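Stk_08120 (Sulfolobus tokodaii str. 7, PDB 2EJX) probably acts as a fatty acid carrier, built on a Bet v 1-like fold and belonging to a family specific to thermoacidophiles. Local coordinates at residues Thr30-Phe35 with Ala39-Ile44; Thr22-Pro27 with Leu96-Glu101; Leu56-Lys61 with Ala108-Pro113; Glu47-Glu52 with Val73-Asp78; Leu119-Leu122 with Glu128-Arg131. One frame throughout, in Å; residues are numbered along the deposited sequence.

Contact 1: residues Thr30-Phe35 with Ala39-Ile44; sequences TIPQIF and ASIKCI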
# COMPACT_ATOMS: atom_id res chain seq x y z
N THR A 30 -3.06 2.36 -2.94
CA THR A 30 -2.07 1.60 -2.18
C THR A 30 -2.67 0.37 -1.48
O THR A 30 -2.05 -0.70 -1.49
CB THR A 30 -1.37 2.52 -1.18
OG1 THR A 30 -0.69 3.56 -1.91
CG2 THR A 30 -0.36 1.76 -0.31
N ILE A 31 -3.85 0.51 -0.89
CA ILE A 31 -4.43 -0.59 -0.10
C ILE A 31 -4.84 -1.78 -0.98
O ILE A 31 -4.46 -2.90 -0.67
CB ILE A 31 -5.58 -0.08 0.88
CG1 ILE A 31 -5.06 1.01 1.81
CG2 ILE A 31 -6.18 -1.20 1.68
CD1 ILE A 31 -3.96 0.60 2.71
N PRO A 32 -5.63 -1.57 -2.07
CA PRO A 32 -5.94 -2.71 -2.94
C PRO A 32 -4.69 -3.33 -3.59
O PRO A 32 -4.65 -4.55 -3.81
CB PRO A 32 -6.86 -2.09 -4.00
CG PRO A 32 -7.44 -0.86 -3.28
CD PRO A 32 -6.30 -0.35 -2.54
N GLN A 33 -3.67 -2.53 -3.83
CA GLN A 33 -2.42 -3.04 -4.44
C GLN A 33 -1.61 -3.95 -3.54
O GLN A 33 -0.93 -4.85 -4.05
CB GLN A 33 -1.52 -1.91 -4.94
CG GLN A 33 -1.99 -1.17 -6.19
CD GLN A 33 -1.86 -1.96 -7.48
OE1 GLN A 33 -2.35 -1.54 -8.56
NE2 GLN A 33 -1.22 -3.10 -7.41
N ILE A 34 -1.67 -3.69 -2.22
CA ILE A 34 -0.76 -4.34 -1.25
C ILE A 34 -1.43 -5.32 -0.30
O ILE A 34 -0.93 -6.43 -0.07
CB ILE A 34 0.09 -3.28 -0.47
CG1 ILE A 34 1.07 -2.57 -1.43
CG2 ILE A 34 0.94 -3.94 0.66
CD1 ILE A 34 1.54 -1.26 -0.91
N PHE A 35 -2.60 -4.95 0.22
CA PHE A 35 -3.27 -5.78 1.22
C PHE A 35 -3.81 -7.06 0.58
O PHE A 35 -4.09 -7.06 -0.62
CB PHE A 35 -4.35 -4.98 1.96
CG PHE A 35 -3.81 -4.23 3.15
CD1 PHE A 35 -2.73 -3.37 3.01
CD2 PHE A 35 -4.35 -4.43 4.42
CE1 PHE A 35 -2.20 -2.67 4.11
CE2 PHE A 35 -3.81 -3.75 5.53
CZ PHE A 35 -2.76 -2.86 5.37
N ALA A 39 -11.53 -6.47 -1.56
CA ALA A 39 -12.72 -6.55 -2.43
C ALA A 39 -13.66 -5.32 -2.32
O ALA A 39 -14.59 -5.16 -3.14
CB ALA A 39 -13.52 -7.84 -2.16
N SER A 40 -13.41 -4.49 -1.32
CA SER A 40 -14.12 -3.22 -1.10
C SER A 40 -13.16 -2.15 -0.61
O SER A 40 -12.23 -2.44 0.13
CB SER A 40 -15.26 -3.43 -0.11
OG SER A 40 -16.16 -4.36 -0.68
N ILE A 41 -13.36 -0.90 -1.04
CA ILE A 41 -12.58 0.22 -0.52
C ILE A 41 -13.45 1.47 -0.61
O ILE A 41 -14.15 1.65 -1.60
CB ILE A 41 -11.21 0.39 -1.26
CG1 ILE A 41 -10.41 1.59 -0.73
CG2 ILE A 41 -11.39 0.47 -2.75
CD1 ILE A 41 -9.08 1.22 -0.04
N LYS A 42 -13.44 2.27 0.45
CA LYS A 42 -14.18 3.52 0.54
C LYS A 42 -13.18 4.62 0.83
O LYS A 42 -12.46 4.56 1.83
CB LYS A 42 -15.23 3.46 1.65
CG LYS A 42 -16.33 4.49 1.48
CD LYS A 42 -17.26 4.59 2.66
CE LYS A 42 -16.70 5.58 3.69
NZ LYS A 42 -17.78 6.39 4.39
N CYS A 43 -13.13 5.61 -0.06
CA CYS A 43 -12.15 6.70 0.02
C CYS A 43 -12.74 8.09 -0.19
O CYS A 43 -12.24 8.92 -0.97
CB CYS A 43 -11.02 6.46 -0.97
SG CYS A 43 -10.02 5.12 -0.43
N ILE A 44 -13.85 8.27 0.49
CA ILE A 44 -14.49 9.53 0.86
C ILE A 44 -13.56 10.77 0.95
O ILE A 44 -13.27 11.40 -0.07
CB ILE A 44 -15.18 9.26 2.21
CG1 ILE A 44 -14.23 8.43 3.11
CG2 ILE A 44 -16.45 8.41 1.97
CD1 ILE A 44 -14.54 8.50 4.63
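In the helix-grip layout of Bet v 1-like proteins, a short helix packs on the first strand that follows it, and here Ile41 meets Ile31 and Pro32. The strand side is a single methyl. Ile41 CD1 comes to 3.8 Å from Ile31 CB and 4.1 Å from Pro32 CD. The same methyl grazes Ile31 CG2 and Pro32 CG, both at 4.2 Å. It therefore sits over the step between two consecutive helix residues. CG1 of Ile41 stands opposite the backbone N (chi1 179°), which sends the long branch out to the helix. The Ile41 and Pro32 side chains cross at about a right angle. Ile31 offers its branch point rather than its tip, and its CG1 branch leads off elsewhere.

Helix 27-34 is one of two short helices joining strand 7-12 to the edge strand 38-42. It is kinked at Pro32, whose ring nitrogen has no hydrogen to give to the turn before. Ile31 O takes two backbone bonds, from Ile34 N at 3.3 Å and from Phe35 N at 2.9 Å. Two residues, Ala39 and Ser40, stand opposite the one residue Glu52, which makes a classic bulge in the edge strand. Ile31 also rests on Phe49, and Ile41 on Ala51, both of the neighbouring strand.

Contact 2: residues Thr22-Pro27 with Leu96-Glu101; sequences TIFSDP and LQIILE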
# COMPACT_ATOMS: atom_id res chain seq x y z
N THR A 22 3.23 10.52 -4.53
CA THR A 22 1.88 11.07 -4.43
C THR A 22 0.78 10.04 -4.67
O THR A 22 -0.21 10.01 -3.94
CB THR A 22 1.68 12.32 -5.36
OG1 THR A 22 2.64 13.31 -5.01
CG2 THR A 22 0.29 12.92 -5.18
N ILE A 23 0.93 9.19 -5.70
CA ILE A 23 -0.00 8.11 -5.95
C ILE A 23 -0.04 7.12 -4.76
O ILE A 23 -1.11 6.71 -4.35
CB ILE A 23 0.25 7.45 -7.36
CG1 ILE A 23 -0.06 8.50 -8.44
CG2 ILE A 23 -0.54 6.13 -7.59
CD1 ILE A 23 0.43 8.06 -9.88
N PHE A 24 1.10 6.80 -4.20
CA PHE A 24 1.14 5.89 -3.05
C PHE A 24 0.43 6.49 -1.82
O PHE A 24 -0.09 5.73 -0.99
CB PHE A 24 2.60 5.49 -2.73
CG PHE A 24 3.04 4.24 -3.44
CD1 PHE A 24 2.51 3.00 -3.06
CD2 PHE A 24 3.98 4.29 -4.49
CE1 PHE A 24 2.89 1.83 -3.71
CE2 PHE A 24 4.38 3.12 -5.12
CZ PHE A 24 3.83 1.90 -4.75
N SER A 25 0.35 7.83 -1.76
CA SER A 25 -0.38 8.54 -0.65
C SER A 25 -1.90 8.46 -0.80
O SER A 25 -2.64 8.85 0.10
CB SER A 25 0.04 10.00 -0.56
OG SER A 25 -0.60 10.81 -1.55
N ASP A 26 -2.38 8.03 -1.96
CA ASP A 26 -3.80 7.72 -2.14
C ASP A 26 -4.14 6.29 -1.69
O ASP A 26 -3.75 5.30 -2.32
CB ASP A 26 -4.20 7.91 -3.61
CG ASP A 26 -5.68 7.65 -3.88
OD1 ASP A 26 -6.45 7.36 -2.93
OD2 ASP A 26 -6.08 7.74 -5.07
N PRO A 27 -4.92 6.16 -0.60
CA PRO A 27 -5.15 4.80 -0.14
C PRO A 27 -5.98 3.97 -1.11
O PRO A 27 -5.90 2.74 -1.07
CB PRO A 27 -5.90 5.00 1.22
CG PRO A 27 -6.53 6.29 1.11
CD PRO A 27 -5.60 7.15 0.27
N LEU A 96 12.25 3.64 -4.12
CA LEU A 96 11.53 3.77 -2.89
C LEU A 96 11.53 2.47 -2.12
O LEU A 96 11.94 1.41 -2.63
CB LEU A 96 10.10 4.30 -3.13
CG LEU A 96 9.10 3.56 -4.00
CD1 LEU A 96 8.34 2.42 -3.28
CD2 LEU A 96 8.09 4.55 -4.56
N GLN A 97 11.10 2.56 -0.86
CA GLN A 97 10.95 1.37 -0.01
C GLN A 97 9.55 1.33 0.54
O GLN A 97 9.04 2.36 0.99
CB GLN A 97 11.98 1.43 1.16
CG GLN A 97 12.21 0.08 1.91
CD GLN A 97 12.98 -1.01 1.16
OE1 GLN A 97 12.92 -2.19 1.52
NE2 GLN A 97 13.72 -0.63 0.15
N ILE A 98 8.96 0.14 0.56
CA ILE A 98 7.65 -0.11 1.19
C ILE A 98 7.91 -1.06 2.35
O ILE A 98 8.58 -2.09 2.17
CB ILE A 98 6.65 -0.76 0.20
CG1 ILE A 98 6.52 0.14 -1.05
CG2 ILE A 98 5.31 -1.07 0.89
CD1 ILE A 98 5.49 -0.35 -2.09
N ILE A 99 7.43 -0.66 3.53
CA ILE A 99 7.59 -1.48 4.72
C ILE A 99 6.21 -1.59 5.36
O ILE A 99 5.61 -0.58 5.71
CB ILE A 99 8.52 -0.82 5.78
CG1 ILE A 99 9.88 -0.45 5.17
CG2 ILE A 99 8.72 -1.74 6.97
CD1 ILE A 99 10.00 1.07 4.87
N LEU A 100 5.73 -2.82 5.54
CA LEU A 100 4.50 -3.09 6.28
C LEU A 100 4.80 -3.72 7.64
O LEU A 100 5.40 -4.81 7.70
CB LEU A 100 3.58 -4.04 5.50
CG LEU A 100 2.21 -4.31 6.15
CD1 LEU A 100 1.35 -3.05 6.31
CD2 LEU A 100 1.44 -5.40 5.34
N GLU A 101 4.38 -3.04 8.71
CA GLU A 101 4.59 -3.57 10.06
C GLU A 101 3.23 -3.80 10.73
O GLU A 101 2.49 -2.86 10.97
CB GLU A 101 5.47 -2.63 10.88
CG GLU A 101 6.88 -2.43 10.36
CD GLU A 101 7.69 -1.40 11.16
OE1 GLU A 101 7.13 -0.83 12.13
OE2 GLU A 101 8.87 -1.13 10.78
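The Phe24 ring packs against the ends of Leu96 and Ile98, meeting each with a different pair of ring carbons. Leu96 CD2 lies 4.0 Å from Phe24 CE2, with Phe24 CD2 hardly farther off. Ile98 CD1 lies 3.8 Å from Phe24 CE1 and is almost as near to Phe24 CZ. Both methyls approach the ring obliquely. Ile98 crosses the phenylalanine at about a right angle. Leu96 and Ile98 are two residues apart on strand 95-102, so both point to the same face, toward the helix. In Ile98 the CG1 branch lies beside the backbone N (chi1 -56°), and this carries CD1 to the ring.

All three residues are buried. Ile88 and Leu122 also touch Phe24, and Phe29 meets its ring edge-to-face. Replacing Phe24 with an alanine would probably open a gap between helix and sheet, with the Leu96 and Ile98 methyls left without their ring.

Just past Phe24 the turn is held by a polar bond. Ser25 OG donates to Thr22 O at 2.6 Å, tilted 17° from the carbonyl plane. Asp26 is the N-cap of the next helix, with OD1 taking the N-H of Ala28, while OD2 forms a salt bridge with Arg137. The two short helices between the first and second strands, next to the long C-terminal helix and the seven-stranded sheet, are as in the helix-grip fold of Bet v 1 relatives.

Contact 3: residues Leu56-Lys61 with Ala108-Pro113; sequences LAFSYK and AFLGKP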
# COMPACT_ATOMS: atom_id res chain seq x y z
N LEU A 56 -7.34 -16.82 2.52
CA LEU A 56 -7.73 -18.12 3.08
C LEU A 56 -9.19 -18.03 3.54
O LEU A 56 -10.02 -17.45 2.83
CB LEU A 56 -6.78 -18.53 4.22
CG LEU A 56 -5.28 -18.66 3.84
CD1 LEU A 56 -4.48 -18.77 5.11
CD2 LEU A 56 -5.01 -19.85 2.95
N ALA A 57 -9.51 -18.55 4.73
CA ALA A 57 -10.88 -18.47 5.26
C ALA A 57 -11.21 -17.17 5.99
O ALA A 57 -12.32 -17.02 6.52
CB ALA A 57 -11.20 -19.69 6.15
N PHE A 58 -10.28 -16.22 5.98
CA PHE A 58 -10.38 -15.07 6.85
C PHE A 58 -10.74 -13.75 6.18
O PHE A 58 -9.88 -13.13 5.60
CB PHE A 58 -9.06 -14.92 7.59
CG PHE A 58 -8.61 -16.21 8.20
CD1 PHE A 58 -9.33 -16.76 9.24
CD2 PHE A 58 -7.50 -16.88 7.70
CE1 PHE A 58 -8.94 -18.00 9.80
CE2 PHE A 58 -7.10 -18.12 8.25
CZ PHE A 58 -7.83 -18.66 9.29
N SER A 59 -11.99 -13.34 6.33
CA SER A 59 -12.40 -11.98 5.97
C SER A 59 -11.93 -10.99 7.00
O SER A 59 -11.87 -11.27 8.22
CB SER A 59 -13.92 -11.90 5.88
OG SER A 59 -14.34 -12.76 4.84
N TYR A 60 -11.61 -9.78 6.54
CA TYR A 60 -11.21 -8.75 7.47
C TYR A 60 -11.71 -7.40 6.98
O TYR A 60 -11.99 -7.22 5.78
CB TYR A 60 -9.69 -8.71 7.68
CG TYR A 60 -8.91 -8.37 6.44
CD1 TYR A 60 -8.55 -7.04 6.17
CD2 TYR A 60 -8.60 -9.35 5.49
CE1 TYR A 60 -7.86 -6.71 5.02
CE2 TYR A 60 -7.89 -9.03 4.34
CZ TYR A 60 -7.54 -7.70 4.10
OH TYR A 60 -6.84 -7.35 2.96
N LYS A 61 -11.87 -6.50 7.94
CA LYS A 61 -12.26 -5.11 7.69
C LYS A 61 -11.14 -4.24 8.19
O LYS A 61 -10.77 -4.31 9.37
CB LYS A 61 -13.52 -4.75 8.48
CG LYS A 61 -14.78 -5.14 7.83
CD LYS A 61 -15.97 -4.97 8.79
CE LYS A 61 -16.72 -3.67 8.55
NZ LYS A 61 -16.12 -2.53 9.28
N ALA A 108 0.02 -11.76 10.58
CA ALA A 108 1.21 -11.51 9.73
C ALA A 108 1.71 -12.81 9.05
O ALA A 108 1.97 -12.85 7.82
CB ALA A 108 2.29 -10.84 10.52
N PHE A 109 1.81 -13.90 9.82
CA PHE A 109 2.24 -15.19 9.28
C PHE A 109 1.38 -15.67 8.12
O PHE A 109 1.89 -16.14 7.08
CB PHE A 109 2.25 -16.27 10.39
CG PHE A 109 2.58 -17.67 9.91
CD1 PHE A 109 3.92 -18.07 9.73
CD2 PHE A 109 1.58 -18.62 9.68
CE1 PHE A 109 4.24 -19.34 9.31
CE2 PHE A 109 1.91 -19.93 9.25
CZ PHE A 109 3.24 -20.28 9.06
N LEU A 110 0.07 -15.58 8.30
CA LEU A 110 -0.85 -16.07 7.29
C LEU A 110 -0.91 -15.11 6.10
O LEU A 110 -0.99 -15.56 4.95
CB LEU A 110 -2.21 -16.26 7.92
CG LEU A 110 -2.31 -17.42 8.96
CD1 LEU A 110 -3.70 -17.47 9.48
CD2 LEU A 110 -2.00 -18.74 8.34
N GLY A 111 -0.87 -13.80 6.37
CA GLY A 111 -1.03 -12.81 5.28
C GLY A 111 0.25 -12.61 4.48
O GLY A 111 0.21 -12.09 3.34
N LYS A 112 1.38 -13.03 5.05
CA LYS A 112 2.69 -12.73 4.44
C LYS A 112 2.85 -13.11 2.96
O LYS A 112 3.25 -12.24 2.17
CB LYS A 112 3.90 -13.21 5.25
CG LYS A 112 5.18 -12.49 4.77
CD LYS A 112 6.39 -12.84 5.62
CE LYS A 112 7.60 -12.05 5.16
NZ LYS A 112 8.85 -12.66 5.72
N PRO A 113 2.57 -14.37 2.57
CA PRO A 113 2.79 -14.64 1.14
C PRO A 113 1.89 -13.83 0.19
O PRO A 113 2.27 -13.64 -0.95
CB PRO A 113 2.47 -16.12 0.99
CG PRO A 113 1.68 -16.48 2.18
CD PRO A 113 2.09 -15.58 3.27
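Leu56 and Leu110 mark the closest backbone approach, 8.3 Å between their CA atoms, where a hairpin turn passes the first part of helix 105-137. Leu56 has positive phi (49°, with psi -136°). Together with Ala57 this is close to a type II' turn, and it reverses the chain between strands 48-55 and 58-69.

Leu110 carries the helix side alone, and its two methyls part company. CD1 goes to the aromatic ring, 3.7 Å from Phe58 CE2. CD2 goes to the turn, 4.1 Å from Leu56 CD1. The leucine thus straddles two side chains that project from the hairpin on either side of Ala57. Both partners cross it at about a right angle. The methyl reaches the Phe58 ring obliquely, at CE2. In Leu110, chi2 of 180° sends CD1 straight on to the Phe58 ring and lets CD2 branch off to Leu56.

The contact lies at the surface and has no hydrogen bonds across it. Leu110 also touches Phe55, and Phe58 packs on Arg81, so the patch extends on the strand side. Further along the strand, Tyr60 OH bonds to Pro36 O. On the helix, Lys112 N gives a weak bond to Ala108 O, and the helix is kinked at Pro113, which has no N-H to offer. The tip of a beta hairpin leaning on the long C-terminal helix fits the helix-grip fold, in which that helix runs across the curved sheet.

Contact 4: residues Glu47-Glu52 with Val73-Asp78; sequences EIFEAE and VRIIYD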
# COMPACT_ATOMS: atom_id res chain seq x y z
N GLU A 47 -7.69 11.47 2.87
CA GLU A 47 -6.71 10.86 3.73
C GLU A 47 -7.27 9.73 4.60
O GLU A 47 -6.56 9.27 5.47
CB GLU A 47 -6.00 11.90 4.58
CG GLU A 47 -5.34 12.99 3.74
CD GLU A 47 -4.17 13.64 4.43
OE1 GLU A 47 -4.40 14.40 5.40
OE2 GLU A 47 -3.01 13.40 4.00
N ILE A 48 -8.52 9.32 4.38
CA ILE A 48 -9.14 8.25 5.17
C ILE A 48 -9.67 7.14 4.30
O ILE A 48 -10.17 7.39 3.21
CB ILE A 48 -10.32 8.77 6.07
CG1 ILE A 48 -9.94 10.05 6.77
CG2 ILE A 48 -10.71 7.71 7.10
CD1 ILE A 48 -11.15 10.78 7.34
N PHE A 49 -9.58 5.90 4.77
CA PHE A 49 -10.11 4.80 4.02
C PHE A 49 -10.71 3.74 4.93
O PHE A 49 -10.32 3.60 6.09
CB PHE A 49 -9.00 4.18 3.16
CG PHE A 49 -8.05 3.34 3.94
CD1 PHE A 49 -8.27 1.96 4.05
CD2 PHE A 49 -6.96 3.92 4.57
CE1 PHE A 49 -7.42 1.17 4.77
CE2 PHE A 49 -6.09 3.13 5.31
CZ PHE A 49 -6.32 1.76 5.41
N GLU A 50 -11.64 3.00 4.36
CA GLU A 50 -12.11 1.74 4.92
C GLU A 50 -12.08 0.71 3.80
O GLU A 50 -12.52 0.98 2.66
CB GLU A 50 -13.56 1.89 5.43
CG GLU A 50 -13.74 3.03 6.39
CD GLU A 50 -15.17 3.55 6.46
OE1 GLU A 50 -16.12 2.74 6.30
OE2 GLU A 50 -15.35 4.78 6.66
N ALA A 51 -11.60 -0.48 4.12
CA ALA A 51 -11.56 -1.53 3.14
C ALA A 51 -11.91 -2.89 3.76
O ALA A 51 -11.83 -3.07 4.97
CB ALA A 51 -10.17 -1.58 2.48
N GLU A 52 -12.31 -3.81 2.89
CA GLU A 52 -12.63 -5.17 3.26
C GLU A 52 -11.88 -6.10 2.34
O GLU A 52 -11.81 -5.89 1.13
CB GLU A 52 -14.15 -5.42 3.12
CG GLU A 52 -14.96 -4.74 4.28
CD GLU A 52 -16.48 -5.01 4.24
OE1 GLU A 52 -16.90 -6.13 3.88
OE2 GLU A 52 -17.25 -4.08 4.57
N VAL A 73 5.33 8.52 3.16
CA VAL A 73 3.88 8.36 3.30
C VAL A 73 3.71 7.31 4.41
O VAL A 73 4.29 6.26 4.33
CB VAL A 73 3.23 7.82 2.02
CG1 VAL A 73 1.75 7.62 2.23
CG2 VAL A 73 3.45 8.77 0.82
N ARG A 74 2.89 7.59 5.42
CA ARG A 74 2.72 6.69 6.54
C ARG A 74 1.22 6.42 6.65
O ARG A 74 0.44 7.35 6.80
CB ARG A 74 3.28 7.38 7.79
CG ARG A 74 3.67 6.49 8.90
CD ARG A 74 4.36 7.26 10.05
NE ARG A 74 5.71 7.69 9.65
CZ ARG A 74 6.69 8.02 10.51
NH1 ARG A 74 6.49 7.93 11.82
NH2 ARG A 74 7.88 8.40 10.05
N ILE A 75 0.81 5.17 6.52
CA ILE A 75 -0.62 4.81 6.58
C ILE A 75 -0.82 4.01 7.87
O ILE A 75 -0.30 2.90 8.02
CB ILE A 75 -1.09 4.01 5.35
CG1 ILE A 75 -0.78 4.81 4.07
CG2 ILE A 75 -2.59 3.70 5.43
CD1 ILE A 75 -1.30 4.23 2.75
N ILE A 76 -1.55 4.60 8.80
CA ILE A 76 -1.82 3.95 10.09
C ILE A 76 -3.18 3.28 10.01
O ILE A 76 -4.16 3.90 9.61
CB ILE A 76 -1.75 4.98 11.22
CG1 ILE A 76 -0.34 5.59 11.19
CG2 ILE A 76 -2.05 4.34 12.56
CD1 ILE A 76 -0.06 6.64 12.26
N TYR A 77 -3.25 1.98 10.34
CA TYR A 77 -4.52 1.29 10.14
C TYR A 77 -4.87 0.39 11.34
O TYR A 77 -3.97 0.03 12.11
CB TYR A 77 -4.49 0.45 8.87
CG TYR A 77 -3.48 -0.68 8.91
CD1 TYR A 77 -3.82 -1.93 9.46
CD2 TYR A 77 -2.16 -0.50 8.42
CE1 TYR A 77 -2.89 -2.97 9.51
CE2 TYR A 77 -1.24 -1.55 8.48
CZ TYR A 77 -1.62 -2.76 9.03
OH TYR A 77 -0.72 -3.76 9.06
N ASP A 78 -6.16 0.06 11.46
CA ASP A 78 -6.68 -0.94 12.42
C ASP A 78 -7.62 -1.89 11.75
O ASP A 78 -8.36 -1.51 10.89
CB ASP A 78 -7.41 -0.27 13.62
CG ASP A 78 -8.62 0.58 13.21
OD1 ASP A 78 -8.43 1.82 13.04
OD2 ASP A 78 -9.76 0.05 13.07
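The Phe49 side chain crosses Ile75 at about a right angle and Tyr77 obliquely, and both partners reach its ring obliquely. The contact is made by the far end of the ring. Phe49 CE2 is 3.5 Å from Ile75 CG2, a tight approach. Phe49 CZ is 4.1 Å from Tyr77 CB. CG of Phe49 stands between the backbone N and the carbonyl carbon (chi1 76°), a placing that turns the ring across the sheet.

Phe49 has to reach over one intervening strand. Strand 58-69 lies between the two segments, and the nearest CA atoms, those of Phe49 and Tyr77, are 9.0 Å apart. No backbone bond joins them directly. In the middle strand the backbone partner of Phe49 is Gly64. The lack of a side chain there is consistent with a ring passing over that strand.

Tyr77 presents its CB, while the rest of its side chain leads away. Its OH is hydrogen-bonded to His102 ND1, and its ring meets Phe35 edge-to-face. Ile75 touches Thr30. Pro27 and Ile31 pack on Phe49, so the short helix 27-34 closes over this patch. The three side chains thus lie between the antiparallel sheet and one of the two short helices that link its first and second strands, a topology consistent with the Bet v 1-like clan.

Contact 5: residues Leu119-Leu122 with Glu128-Arg131; sequences LDRL and EIIR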
# COMPACT_ATOMS: atom_id res chain seq x y z
N LEU A 119 3.67 -7.21 -3.35
CA LEU A 119 4.84 -6.35 -3.46
C LEU A 119 5.76 -6.70 -4.63
O LEU A 119 6.30 -5.81 -5.28
CB LEU A 119 5.63 -6.28 -2.12
CG LEU A 119 4.89 -5.65 -0.94
CD1 LEU A 119 5.70 -5.83 0.34
CD2 LEU A 119 4.61 -4.13 -1.18
N ASP A 120 5.95 -8.00 -4.88
CA ASP A 120 6.70 -8.48 -6.04
C ASP A 120 6.08 -8.04 -7.34
O ASP A 120 6.78 -7.56 -8.21
CB ASP A 120 6.82 -10.02 -6.01
CG ASP A 120 7.78 -10.52 -4.94
OD1 ASP A 120 8.47 -9.72 -4.31
OD2 ASP A 120 7.83 -11.74 -4.74
N ARG A 121 4.75 -8.21 -7.47
CA ARG A 121 4.04 -7.79 -8.67
C ARG A 121 4.15 -6.26 -8.86
O ARG A 121 4.39 -5.78 -9.95
CB ARG A 121 2.56 -8.22 -8.56
CG ARG A 121 1.71 -7.88 -9.80
CD ARG A 121 0.23 -8.25 -9.60
NE ARG A 121 -0.27 -7.76 -8.31
CZ ARG A 121 -0.59 -6.49 -8.03
NH1 ARG A 121 -0.50 -5.49 -8.94
NH2 ARG A 121 -0.97 -6.20 -6.79
N LEU A 122 3.97 -5.50 -7.79
CA LEU A 122 4.14 -4.04 -7.87
C LEU A 122 5.57 -3.67 -8.32
O LEU A 122 5.73 -2.84 -9.21
CB LEU A 122 3.79 -3.40 -6.51
CG LEU A 122 3.31 -1.97 -6.31
CD1 LEU A 122 2.01 -1.67 -7.05
CD2 LEU A 122 3.13 -1.82 -4.77
N GLU A 128 4.50 0.69 -15.58
CA GLU A 128 3.27 0.44 -16.37
C GLU A 128 2.05 0.73 -15.51
O GLU A 128 1.12 1.39 -15.95
CB GLU A 128 3.21 -1.01 -16.91
CG GLU A 128 4.41 -1.43 -17.84
CD GLU A 128 5.66 -2.08 -17.14
OE1 GLU A 128 5.93 -1.90 -15.92
OE2 GLU A 128 6.40 -2.82 -17.85
N ILE A 129 2.07 0.29 -14.25
CA ILE A 129 0.93 0.60 -13.35
C ILE A 129 0.78 2.15 -13.17
O ILE A 129 -0.32 2.74 -13.29
CB ILE A 129 1.14 -0.11 -12.00
CG1 ILE A 129 0.90 -1.63 -12.17
CG2 ILE A 129 0.21 0.56 -10.92
CD1 ILE A 129 1.50 -2.49 -11.04
N ILE A 130 1.88 2.83 -12.92
CA ILE A 130 1.85 4.26 -12.65
C ILE A 130 1.54 5.04 -13.91
O ILE A 130 0.88 6.06 -13.85
CB ILE A 130 3.19 4.75 -12.07
CG1 ILE A 130 3.47 4.12 -10.67
CG2 ILE A 130 3.26 6.35 -12.08
CD1 ILE A 130 2.57 4.67 -9.46
N ARG A 131 2.02 4.58 -15.06
CA ARG A 131 1.72 5.28 -16.31
C ARG A 131 0.20 5.35 -16.53
O ARG A 131 -0.36 6.41 -16.85
CB ARG A 131 2.37 4.59 -17.47
CG ARG A 131 2.22 5.34 -18.77
CD ARG A 131 2.92 4.60 -19.91
NE ARG A 131 2.26 3.32 -20.16
CZ ARG A 131 1.18 3.17 -20.93
NH1 ARG A 131 0.64 4.22 -21.54
NH2 ARG A 131 0.64 1.98 -21.06
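Leu122 and Ile129 form the close-packed part of this contact, with Leu122 CD1 and Ile129 CD1 4.1 Å apart. The two methyls meet where the side chains cross at about a right angle. Leu122 is buried. CG of Leu122 lies roughly opposite its backbone N (chi1 -154°), which carries the CD1 branch round to Ile129.

Both residues belong to helix 105-137, the long C-terminal helix of the helix-grip fold. Their CA atoms are 7.9 Å apart. Seven residues along a straight alpha helix would span about 10.5 Å, so the helix bends here and the two leading side chains meet on the inside of the bend. The shorter helices lie on this inner side: Leu122 touches Phe24 and Ile34, and Ile129 touches Phe29.

The other part is looser and less buried. Arg121 runs out extended and then turns at chi3 (48°), which brings NH1 to 4.2 Å from Ile129 CD1. The methyl lies obliquely to the guanidinium group, and the touch is no more than van der Waals. Both Arg121 and Ile129 are partly exposed. Arg121 NH2 is hydrogen-bonded to Asn118 OD1, about one turn earlier in the same helix.

In the fold
Contacts 1, 2 and 3 join helices to the sheet or its hairpin, contact 4 spans next-but-one strands, and contact 5 is internal to the long helix. Contacts 1 and 4 have centres about 9 Å apart, and strands 38-42 and 48-55 pair between them through Lys42 N and Glu50 O (2.7 Å). Contact 2 touches contact 1 where Cys43 SG lies 4.0 Å from Pro27 CG. It meets contact 5 where Ile98 CG2 is 3.8 Å from Leu119 CD2. Contacts 3 and 5 do not touch; their centres are about 22 Å apart. Bet v 1 relatives commonly bind ligands between sheet and long helix, but this family's fatty acid binding mode is described as novel, so that site may not carry over.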